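Local coordinates for armadillo repeat protein arm00016 (Synthetic construct, PDB 4D4E), which is a computationally designed armadillo repeat protein, probably a scaffold for modular recognition of peptides, at residues P100-L105 / A137-P142. Residues are numbered along the deposited sequence; the frame is centred on the assembly and turned at random.
Sequences PLVKLL and AGALSP
With CG1 of Val102 anti to its backbone N (chi1 165°) and CG2 anti to its carbonyl carbon, the two methyls of this valine are turned toward the turn 137-139, CG1 also reaching Pro142. Val102 CG2 faces the turn between Ala137 and Ala139, where it lies 3.5 Å from Ala137 O and 4.2 Å from CB of Ala139, with CB of Ala137 also in contact. Val102 CG1 packs beside the same carbonyl oxygen and reaches CG of the Pro142 ring at 4.3 Å. Leu105 adds a second point of contact: its CD2 sits 3.9 Å from both CB and CG of Pro142, the two side chains crossing obliquely. An alanine in place of Val102 would probably open a gap against the turn, leaving Ala137 and Ala139 without the methyl packed on them and Pro142 with Leu105 alone of the two. No hydrogen bond joins the segments, so shape and van der Waals contact carry the interface. The turn takes its form from a Schellman motif, in which Gly138, at positive phi (77°), is the C' residue ending helix 128-136. Leu105 also packs on Val117 and Ile120 of helix 110-124. The contact thus joins helix 98-103 and Leu105 to the turn leading into helix 140-146, the kind of packing that builds the superhelical stack of the armadillo repeat fold.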
loop_
_atom_site.group_PDB
_atom_site.type_symbol
_atom_site.label_atom_id
_atom_site.label_comp_id
_atom_site.label_asym_id
_atom_site.label_seq_id
_atom_site.Cartn_x
_atom_site.Cartn_y
_atom_site.Cartn_z
ATOM N N PRO A 100 3.750 -6.323 11.686
ATOM C CA PRO A 100 2.471 -7.071 11.620
ATOM C C PRO A 100 1.742 -6.834 10.318
ATOM O O PRO A 100 1.057 -7.758 9.870
ATOM C CB PRO A 100 1.642 -6.501 12.779
ATOM C CG PRO A 100 2.607 -5.717 13.609
ATOM C CD PRO A 100 3.747 -5.305 12.754
ATOM N N LEU A 101 1.855 -5.633 9.715
ATOM C CA LEU A 101 1.126 -5.426 8.437
ATOM C C LEU A 101 1.685 -6.384 7.387
ATOM O O LEU A 101 0.948 -7.014 6.669
ATOM C CB LEU A 101 1.209 -3.995 7.925
ATOM C CG LEU A 101 0.352 -3.015 8.689
ATOM C CD1 LEU A 101 0.615 -1.610 8.140
ATOM C CD2 LEU A 101 -1.132 -3.395 8.618
ATOM N N VAL A 102 3.010 -6.530 7.366
ATOM C CA VAL A 102 3.679 -7.416 6.383
ATOM C C VAL A 102 3.343 -8.880 6.611
ATOM O O VAL A 102 3.221 -9.622 5.621
ATOM C CB VAL A 102 5.218 -7.339 6.501
ATOM C CG1 VAL A 102 5.921 -8.492 5.763
ATOM C CG2 VAL A 102 5.688 -6.009 6.039
ATOM N N LYS A 103 3.295 -9.298 7.886
ATOM C CA LYS A 103 2.893 -10.660 8.248
ATOM C C LYS A 103 1.492 -10.950 7.652
ATOM O O LYS A 103 1.198 -12.096 7.272
ATOM C CB LYS A 103 2.885 -10.851 9.780
ATOM C CG LYS A 103 2.162 -12.077 10.341
ATOM C CD LYS A 103 2.334 -12.243 11.842
ATOM C CE LYS A 103 1.819 -11.076 12.684
ATOM N NZ LYS A 103 0.499 -10.481 12.275
ATOM N N LEU A 104 0.641 -9.918 7.578
ATOM C CA LEU A 104 -0.770 -10.153 7.184
ATOM C C LEU A 104 -0.920 -10.411 5.694
ATOM O O LEU A 104 -1.957 -10.856 5.246
ATOM C CB LEU A 104 -1.694 -9.022 7.671
ATOM C CG LEU A 104 -1.869 -9.118 9.192
ATOM C CD1 LEU A 104 -2.541 -7.874 9.741
ATOM C CD2 LEU A 104 -2.600 -10.398 9.648
ATOM N N LEU A 105 0.144 -10.125 4.937
ATOM C CA LEU A 105 0.120 -10.304 3.522
ATOM C C LEU A 105 -0.029 -11.777 3.127
ATOM O O LEU A 105 -0.386 -12.064 1.978
ATOM C CB LEU A 105 1.366 -9.649 2.881
ATOM C CG LEU A 105 1.333 -8.185 2.428
ATOM C CD1 LEU A 105 0.227 -7.339 3.076
ATOM C CD2 LEU A 105 2.708 -7.528 2.523
ATOM N N ALA A 137 11.197 -3.748 6.666
ATOM C CA ALA A 137 10.226 -4.607 7.366
ATOM C C ALA A 137 9.923 -5.765 6.469
ATOM O O ALA A 137 9.030 -6.507 6.797
ATOM C CB ALA A 137 8.966 -3.871 7.699
ATOM N N GLY A 138 10.657 -5.909 5.344
ATOM C CA GLY A 138 10.447 -6.987 4.366
ATOM C C GLY A 138 9.247 -6.875 3.389
ATOM O O GLY A 138 8.806 -7.883 2.835
ATOM N N ALA A 139 8.696 -5.674 3.169
ATOM C CA ALA A 139 7.433 -5.555 2.379
ATOM C C ALA A 139 7.570 -5.933 0.916
ATOM O O ALA A 139 6.601 -6.317 0.340
ATOM C CB ALA A 139 6.823 -4.149 2.475
ATOM N N LEU A 140 8.774 -5.844 0.330
ATOM C CA LEU A 140 8.900 -5.882 -1.132
ATOM C C LEU A 140 8.600 -7.219 -1.753
ATOM O O LEU A 140 7.818 -7.290 -2.691
ATOM C CB LEU A 140 10.310 -5.409 -1.593
ATOM C CG LEU A 140 10.490 -3.940 -1.983
ATOM C CD1 LEU A 140 9.601 -2.966 -1.218
ATOM C CD2 LEU A 140 11.947 -3.532 -2.021
ATOM N N SER A 141 9.230 -8.278 -1.256
ATOM C CA SER A 141 8.952 -9.589 -1.820
ATOM C C SER A 141 7.455 -10.050 -1.774
ATOM O O SER A 141 6.955 -10.598 -2.771
ATOM C CB SER A 141 9.846 -10.668 -1.193
ATOM O OG SER A 141 11.067 -10.686 -1.923
ATOM N N PRO A 142 6.777 -9.888 -0.613
ATOM C CA PRO A 142 5.401 -10.362 -0.588
ATOM C C PRO A 142 4.509 -9.494 -1.472
ATOM O O PRO A 142 3.547 -10.019 -2.064
ATOM C CB PRO A 142 4.989 -10.221 0.893
ATOM C CG PRO A 142 5.987 -9.344 1.515
ATOM C CD PRO A 142 7.271 -9.634 0.750
#